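Local coordinates for protein phospho-2-dehydro-3-deoxyheptonate aldolase (Francisella tularensis, PDB 3TQK) that probably catalyses the condensation of phosphoenolpyruvate with D-erythrose 4-phosphate to give DAHP, the first step of chorismate biosynthesis, at residues S235-S240 and N268-H273; I262-G267 and F294-E299. All coordinates share one frame; numbering follows the deposited sequence.

Interaction 1. Residues S235-S240 and N268-H273; sequences SGPNFS and NSQKDH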
ATOM      1  N   SER A 235       7.051 -11.504  14.488  1.00 44.87           N
ATOM      2  CA  SER A 235       7.752 -12.804  14.583  1.00 46.24           C
ATOM      3  C   SER A 235       9.039 -12.755  15.413  1.00 46.88           C
ATOM      4  O   SER A 235       9.587 -13.796  15.782  1.00 48.49           O
ATOM      5  CB  SER A 235       8.169 -13.270  13.179  1.00 44.77           C
ATOM      6  OG  SER A 235       7.088 -13.746  12.421  1.00 46.28           O
ATOM      7  N   GLY A 236       9.555 -11.550  15.640  1.00 45.89           N
ATOM      8  CA  GLY A 236      10.833 -11.349  16.317  1.00 46.33           C
ATOM      9  C   GLY A 236      11.938 -11.007  15.327  1.00 43.91           C
ATOM     10  O   GLY A 236      11.729 -11.051  14.118  1.00 41.93           O
ATOM     11  N   PRO A 237      13.132 -10.677  15.839  1.00 43.97           N
ATOM     12  CA  PRO A 237      14.245 -10.285  14.969  1.00 41.76           C
ATOM     13  C   PRO A 237      14.639 -11.376  13.958  1.00 40.45           C
ATOM     14  O   PRO A 237      14.633 -12.559  14.293  1.00 41.35           O
ATOM     15  CB  PRO A 237      15.395 -10.010  15.959  1.00 43.16           C
ATOM     16  CG  PRO A 237      14.723  -9.800  17.295  1.00 45.71           C
ATOM     17  CD  PRO A 237      13.510 -10.681  17.268  1.00 46.23           C
ATOM     18  N   ASN A 238      14.954 -10.966  12.731  1.00 37.71           N
ATOM     19  CA  ASN A 238      15.324 -11.899  11.668  1.00 36.89           C
ATOM     20  C   ASN A 238      16.691 -11.599  11.045  1.00 35.54           C
ATOM     21  O   ASN A 238      16.860 -11.691   9.833  1.00 34.09           O
ATOM     22  CB  ASN A 238      14.219 -11.972  10.590  1.00 35.52           C
ATOM     23  CG  ASN A 238      13.868 -10.609   9.978  1.00 34.02           C
ATOM     24  OD1 ASN A 238      14.612  -9.629  10.105  1.00 33.19           O
ATOM     25  ND2 ASN A 238      12.725 -10.554   9.296  1.00 31.62           N
ATOM     26  N   PHE A 239      17.659 -11.256  11.892  1.00 36.32           N
ATOM     27  CA  PHE A 239      19.018 -10.937  11.453  1.00 35.57           C
ATOM     28  C   PHE A 239      19.950 -12.144  11.495  1.00 37.11           C
ATOM     29  O   PHE A 239      21.016 -12.104  10.887  1.00 36.62           O
ATOM     30  CB  PHE A 239      19.612  -9.789  12.287  1.00 35.99           C
ATOM     31  CG  PHE A 239      19.759 -10.102  13.756  1.00 37.24           C
ATOM     32  CD1 PHE A 239      18.829  -9.639  14.674  1.00 37.65           C
ATOM     33  CD2 PHE A 239      20.829 -10.852  14.218  1.00 38.24           C
ATOM     34  CE1 PHE A 239      18.957  -9.923  16.025  1.00 39.80           C
ATOM     35  CE2 PHE A 239      20.962 -11.150  15.565  1.00 40.31           C
ATOM     36  CZ  PHE A 239      20.022 -10.682  16.471  1.00 41.38           C
ATOM     37  N   SER A 240      19.557 -13.208  12.203  1.00 39.12           N
ATOM     38  CA  SER A 240      20.419 -14.380  12.390  1.00 40.93           C
ATOM     39  C   SER A 240      20.687 -15.162  11.111  1.00 40.29           C
ATOM     40  O   SER A 240      19.962 -15.047  10.132  1.00 38.93           O
ATOM     41  CB  SER A 240      19.817 -15.345  13.422  1.00 43.32           C
ATOM     42  OG  SER A 240      18.752 -16.099  12.862  1.00 43.49           O
ATOM     43  N   ASN A 268      14.613  -5.201  14.369  1.00 41.39           N
ATOM     44  CA  ASN A 268      15.756  -6.046  14.750  1.00 42.39           C
ATOM     45  C   ASN A 268      16.453  -5.579  16.034  1.00 44.66           C
ATOM     46  O   ASN A 268      16.896  -6.400  16.839  1.00 46.07           O
ATOM     47  CB  ASN A 268      16.759  -6.179  13.592  1.00 40.38           C
ATOM     48  CG  ASN A 268      16.366  -7.256  12.597  1.00 38.06           C
ATOM     49  OD1 ASN A 268      16.658  -7.163  11.402  1.00 36.55           O
ATOM     50  ND2 ASN A 268      15.710  -8.284  13.086  1.00 34.90           N
ATOM     51  N   SER A 269      16.548  -4.265  16.220  1.00 45.16           N
ATOM     52  CA  SER A 269      17.046  -3.707  17.479  1.00 47.75           C
ATOM     53  C   SER A 269      15.911  -3.590  18.496  1.00 50.00           C
ATOM     54  O   SER A 269      16.144  -3.259  19.664  1.00 52.21           O
ATOM     55  CB  SER A 269      17.698  -2.337  17.254  1.00 46.98           C
ATOM     56  OG  SER A 269      16.740  -1.318  17.019  1.00 45.48           O
ATOM     57  N   GLN A 270      14.690  -3.878  18.041  1.00 50.13           N
ATOM     58  CA  GLN A 270      13.457  -3.695  18.818  1.00 52.14           C
ATOM     59  C   GLN A 270      13.317  -2.241  19.283  1.00 52.88           C
ATOM     60  O   GLN A 270      12.900  -1.968  20.403  1.00 55.11           O
ATOM     61  CB  GLN A 270      13.391  -4.702  19.980  1.00 54.87           C
ATOM     62  CG  GLN A 270      13.257  -6.153  19.500  1.00 55.33           C
ATOM     63  CD  GLN A 270      13.527  -7.183  20.586  1.00 59.04           C
ATOM     64  OE1 GLN A 270      14.597  -7.194  21.208  1.00 60.92           O
ATOM     65  NE2 GLN A 270      12.565  -8.072  20.800  1.00 60.24           N
ATOM     66  N   LYS A 271      13.687  -1.312  18.402  1.00 51.58           N
ATOM     67  CA  LYS A 271      13.580   0.132  18.659  1.00 52.26           C
ATOM     68  C   LYS A 271      14.644   0.678  19.649  1.00 53.64           C
ATOM     69  O   LYS A 271      14.692   1.888  19.917  1.00 54.21           O
ATOM     70  CB  LYS A 271      12.157   0.493  19.144  1.00 53.33           C
ATOM     71  CG  LYS A 271      11.453   1.566  18.308  1.00 53.71           C
ATOM     72  CD  LYS A 271      10.523   0.945  17.240  1.00 54.17           C
ATOM     73  CE  LYS A 271      10.034   1.970  16.201  1.00 53.36           C
ATOM     74  NZ  LYS A 271      10.844   1.937  14.937  1.00 51.80           N
ATOM     75  N   ASP A 272      15.490  -0.206  20.178  1.00 54.13           N
ATOM     76  CA  ASP A 272      16.547   0.179  21.114  1.00 55.18           C
ATOM     77  C   ASP A 272      17.786   0.550  20.290  1.00 53.00           C
ATOM     78  O   ASP A 272      18.402  -0.319  19.685  1.00 51.93           O
ATOM     79  CB  ASP A 272      16.841  -0.987  22.072  1.00 57.09           C
ATOM     80  CG  ASP A 272      17.650  -0.572  23.290  1.00 59.52           C
ATOM     81  OD1 ASP A 272      18.218   0.535  23.293  1.00 59.18           O
ATOM     82  OD2 ASP A 272      17.716  -1.366  24.254  1.00 60.81           O
ATOM     83  N   HIS A 273      18.137   1.832  20.253  1.00 52.13           N
ATOM     84  CA  HIS A 273      19.302   2.286  19.476  1.00 50.78           C
ATOM     85  C   HIS A 273      20.649   1.699  19.946  1.00 51.70           C
ATOM     86  O   HIS A 273      21.577   1.535  19.143  1.00 50.60           O
ATOM     87  CB  HIS A 273      19.362   3.825  19.410  1.00 50.79           C
ATOM     88  CG  HIS A 273      19.640   4.493  20.726  1.00 53.30           C
ATOM     89  ND1 HIS A 273      18.696   4.599  21.724  1.00 55.06           N
ATOM     90  CD2 HIS A 273      20.750   5.114  21.192  1.00 55.07           C
ATOM     91  CE1 HIS A 273      19.216   5.245  22.753  1.00 57.75           C
ATOM     92  NE2 HIS A 273      20.462   5.568  22.456  1.00 57.48           N
TER

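Interaction 2. Residues I262-G267 and F294-E299; sequences IDCSHG and FGVMIE. With MN (manganese (II) ion), chain B.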
ATOM      1  N   ILE A 262      20.365  -6.298   5.724  1.00 24.85           N
ATOM      2  CA  ILE A 262      19.784  -6.385   7.062  1.00 26.39           C
ATOM      3  C   ILE A 262      19.722  -5.018   7.761  1.00 27.00           C
ATOM      4  O   ILE A 262      20.719  -4.324   7.893  1.00 27.06           O
ATOM      5  CB  ILE A 262      20.542  -7.400   7.946  1.00 27.70           C
ATOM      6  CG1 ILE A 262      20.704  -8.731   7.203  1.00 27.12           C
ATOM      7  CG2 ILE A 262      19.798  -7.616   9.271  1.00 29.01           C
ATOM      8  CD1 ILE A 262      21.406  -9.808   7.978  1.00 28.13           C
ATOM      9  N   ASP A 263      18.535  -4.645   8.212  1.00 27.97           N
ATOM     10  CA  ASP A 263      18.344  -3.430   9.001  1.00 29.15           C
ATOM     11  C   ASP A 263      18.796  -3.731  10.418  1.00 31.59           C
ATOM     12  O   ASP A 263      18.258  -4.637  11.038  1.00 33.09           O
ATOM     13  CB  ASP A 263      16.864  -3.038   8.990  1.00 28.64           C
ATOM     14  CG  ASP A 263      16.609  -1.620   9.520  1.00 30.03           C
ATOM     15  OD1 ASP A 263      17.480  -1.061  10.223  1.00 30.74           O
ATOM     16  OD2 ASP A 263      15.517  -1.067   9.231  1.00 30.11           O
ATOM     17  N   CYS A 264      19.792  -3.008  10.932  1.00 32.72           N
ATOM     18  CA  CYS A 264      20.195  -3.186  12.328  1.00 35.44           C
ATOM     19  C   CYS A 264      19.202  -2.557  13.316  1.00 36.78           C
ATOM     20  O   CYS A 264      19.266  -2.838  14.517  1.00 38.87           O
ATOM     21  CB  CYS A 264      21.573  -2.576  12.593  1.00 36.22           C
ATOM     22  SG  CYS A 264      22.872  -3.231  11.564  1.00 35.92           S
ATOM     23  N   SER A 265      18.312  -1.704  12.811  1.00 35.84           N
ATOM     24  CA  SER A 265      17.405  -0.921  13.645  1.00 36.95           C
ATOM     25  C   SER A 265      15.966  -1.455  13.570  1.00 37.22           C
ATOM     26  O   SER A 265      15.743  -2.612  13.215  1.00 37.11           O
ATOM     27  CB  SER A 265      17.462   0.549  13.199  1.00 36.07           C
ATOM     28  OG  SER A 265      16.949   1.408  14.195  1.00 36.08           O
ATOM     29  N   HIS A 266      15.005  -0.597  13.909  1.00 38.12           N
ATOM     30  CA  HIS A 266      13.570  -0.934  13.904  1.00 38.55           C
ATOM     31  C   HIS A 266      13.285  -2.273  14.589  1.00 39.99           C
ATOM     32  O   HIS A 266      13.649  -2.452  15.748  1.00 41.10           O
ATOM     33  CB  HIS A 266      13.008  -0.839  12.481  1.00 36.72           C
ATOM     34  CG  HIS A 266      13.255   0.493  11.848  1.00 35.96           C
ATOM     35  ND1 HIS A 266      14.224   0.690  10.888  1.00 36.40           N
ATOM     36  CD2 HIS A 266      12.708   1.708  12.090  1.00 36.39           C
ATOM     37  CE1 HIS A 266      14.238   1.966  10.540  1.00 36.41           C
ATOM     38  NE2 HIS A 266      13.336   2.607  11.265  1.00 36.24           N
ATOM     39  N   GLY A 267      12.657  -3.209  13.886  1.00 39.63           N
ATOM     40  CA  GLY A 267      12.283  -4.482  14.501  1.00 41.32           C
ATOM     41  C   GLY A 267      13.440  -5.347  14.978  1.00 42.43           C
ATOM     42  O   GLY A 267      13.271  -6.157  15.898  1.00 44.40           O
ATOM     43  N   PHE A 294      24.852  -8.617   1.749  1.00 24.64           N
ATOM     44  CA  PHE A 294      25.595  -7.575   1.029  1.00 24.20           C
ATOM     45  C   PHE A 294      25.571  -6.219   1.700  1.00 24.26           C
ATOM     46  O   PHE A 294      26.414  -5.370   1.389  1.00 24.61           O
ATOM     47  CB  PHE A 294      25.081  -7.405  -0.404  1.00 23.31           C
ATOM     48  CG  PHE A 294      23.846  -6.541  -0.525  1.00 22.65           C
ATOM     49  CD1 PHE A 294      23.948  -5.159  -0.619  1.00 21.65           C
ATOM     50  CD2 PHE A 294      22.583  -7.118  -0.585  1.00 23.06           C
ATOM     51  CE1 PHE A 294      22.828  -4.371  -0.747  1.00 20.58           C
ATOM     52  CE2 PHE A 294      21.444  -6.332  -0.713  1.00 22.68           C
ATOM     53  CZ  PHE A 294      21.572  -4.951  -0.792  1.00 22.07           C
ATOM     54  N   GLY A 295      24.604  -5.991   2.587  1.00 24.63           N
ATOM     55  CA  GLY A 295      24.366  -4.648   3.121  1.00 24.24           C
ATOM     56  C   GLY A 295      23.680  -4.612   4.475  1.00 24.70           C
ATOM     57  O   GLY A 295      23.085  -5.601   4.915  1.00 24.32           O
ATOM     58  N   VAL A 296      23.808  -3.464   5.143  1.00 25.00           N
ATOM     59  CA  VAL A 296      23.106  -3.196   6.385  1.00 25.93           C
ATOM     60  C   VAL A 296      22.520  -1.785   6.368  1.00 25.80           C
ATOM     61  O   VAL A 296      22.902  -0.953   5.535  1.00 24.48           O
ATOM     62  CB  VAL A 296      24.027  -3.375   7.607  1.00 27.58           C
ATOM     63  CG1 VAL A 296      24.519  -4.813   7.688  1.00 28.09           C
ATOM     64  CG2 VAL A 296      25.214  -2.397   7.557  1.00 27.47           C
HETATM   65  N   MSE A 297      21.565  -1.541   7.261  1.00 26.87           N
HETATM   66  CA  MSE A 297      21.061  -0.190   7.519  1.00 27.47           C
HETATM   67  C   MSE A 297      21.340   0.157   8.962  1.00 28.78           C
HETATM   68  O   MSE A 297      21.170  -0.677   9.841  1.00 29.72           O
HETATM   69  CB  MSE A 297      19.560  -0.093   7.290  1.00 27.25           C
HETATM   70  CG  MSE A 297      19.053  -0.813   6.053  1.00 28.64           C
HETATM   71 SE   MSE A 297      17.233  -0.248   5.607  1.00 34.06          SE
HETATM   72  CE  MSE A 297      17.583   1.660   5.304  1.00 30.46           C
ATOM     73  N   ILE A 298      21.772   1.393   9.195  1.00 29.13           N
ATOM     74  CA  ILE A 298      22.023   1.899  10.533  1.00 30.62           C
ATOM     75  C   ILE A 298      21.302   3.229  10.674  1.00 31.03           C
ATOM     76  O   ILE A 298      21.353   4.057   9.766  1.00 29.67           O
ATOM     77  CB  ILE A 298      23.512   2.169  10.745  1.00 31.57           C
ATOM     78  CG1 ILE A 298      24.322   0.885  10.601  1.00 31.29           C
ATOM     79  CG2 ILE A 298      23.752   2.828  12.111  1.00 32.78           C
ATOM     80  CD1 ILE A 298      25.804   1.145  10.485  1.00 31.45           C
ATOM     81  N   GLU A 299      20.621   3.428  11.799  1.00 32.78           N
ATOM     82  CA  GLU A 299      19.974   4.708  12.089  1.00 33.49           C
ATOM     83  C   GLU A 299      20.903   5.514  12.987  1.00 34.93           C
ATOM     84  O   GLU A 299      21.196   5.119  14.112  1.00 36.30           O
ATOM     85  CB  GLU A 299      18.571   4.518  12.699  1.00 34.33           C
ATOM     86  CG  GLU A 299      17.491   4.238  11.635  1.00 33.88           C
ATOM     87  CD  GLU A 299      16.062   4.178  12.183  1.00 35.75           C
ATOM     88  OE1 GLU A 299      15.824   3.544  13.240  1.00 37.13           O
ATOM     89  OE2 GLU A 299      15.164   4.752  11.527  1.00 35.53           O
TER
HETATM   90 MN    MN B1001      13.139   4.800  11.674  1.00 38.04          MN
HETATM   91  O   HOH W   1      14.026   2.036  14.925  1.00  8.35           O

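Interaction 1. Residues S235-S240 and N268-H273
Pro-237 and Asn-268 bring the two segments together, their CA atoms lying 4.5 Å apart in the closest backbone approach, and Pro-237 and Phe-239 add apolar contacts around the Asn-268 amide. The proline ring leans over the start of the second segment: its CB lies 4.0 Å from the carbonyl O of Asn-268, while CG reaches toward the end of the Gln-270 side chain, 4.4 Å from CD. The Phe-239 ring comes up against the Asn-268 side chain, CD1 being 4.0 Å from CG of Asn-268. The amide sits at the ring edge, close to the ring plane, and the two planes stand 85° apart, so this is edge contact and not stacking. The phenyl owes its place to chi1 of 62°, which sets CG between backbone N and carbonyl carbon; it also touches Ile-262 and, on helix 276-289, Val-279 and Asp-282.

The contact joins two strand-to-helix connections of a (beta/alpha)8 barrel: 235-240 leads from strand 226-230 into helix 241-253, with Ser-240 at the N-cap, and 268-273 runs from the weakly bonded helix 266-269, after strand 260-263, toward helix 276-289. The Asn-268 side chain is about 12 Å from the bound manganese.

Polar contacts centre on the Asn-268 amide, which is probably modelled the wrong way round. The atom built as ND2 lies 2.8 Å from Asn-238 N, a pair that may be a hydrogen bond once the amide is turned back. The Asn-238 amide crosses it with planes 67° apart, and OD1 of Asn-238 accepts a hydrogen bond from Gly-232 N.

Past Asn-268 the chain reverses in a type I' turn, Ser-269 to Asp-272, closed by Asp-272 N to Ser-269 O at 3.2 Å. Ser-269 OG adds a weak bond of 3.3 Å to Asp-272 O.

Interaction 2. Residues I262-G267 and F294-E299
Strands 260-263 and 293-299, the seventh and eighth of the barrel, lie side by side in parallel, pairing Ile-262 with Val-296 and Asp-263 with Met-297 (selenomethionine here). Three backbone bonds make the ladder: Ile-262 N to Gly-295 O at 2.9 Å, Met-297 N to Ile-262 O at 3.0 Å, and Cys-264 N to Met-297 O at 2.9 Å. Ile-262 and Val-296 both pack on Ile-283 of helix 276-289, which links the strands as a beta-alpha-beta unit.

Beyond the ladder, side chains build a metal site. Manganese is bound by His-266 NE2 at 2.2 Å and Glu-299 OE2 at 2.0 Å; Cys-58 and Asp-322 complete the protein ligands. The imidazole and carboxylate planes are 51° apart, with Glu-299 OE1 over one imidazole face. OE1 is gripped by Ser-265 OG, 2.6 Å away on its anti side, and by a water that also accepts from His-266 N, while OE2 binds the metal.

Asp-263, like Ser-265, belongs to the second shell. With CG anti to backbone N (chi1 -167°), OD2 takes His-266 ND1 on its syn side at 2.7 Å, fixing the ring's rotation, while OD1 accepts Ser-265 N in an Asx turn. Lys-183 salt-bridges OD2. Ligands set at the C-terminal ends of adjacent strands are characteristic of metal sites in TIM barrels.

How the interactions relate
Interaction 2 is the buried core contact: its centre is about 10 Å from that of the chain, against about 17 Å for interaction 1, and it buries 415 Å² where interaction 1 buries 222 Å². Both use helix 266-269, which follows strand 260-263, and their centres lie about 9 Å apart. The chemistry follows the place: strand pairing in the barrel wall and metal coordination at its C-terminal end, side-chain packing and a tight turn in the partly buried loops that follow the C-terminal ends of the strands. They touch directly. Lys-271 N probably bonds to His-266 O (2.9 Å), tying the turn region to the metal ligand's backbone, and Phe-239 CB packs on Ile-262 CG2 at 3.7 Å.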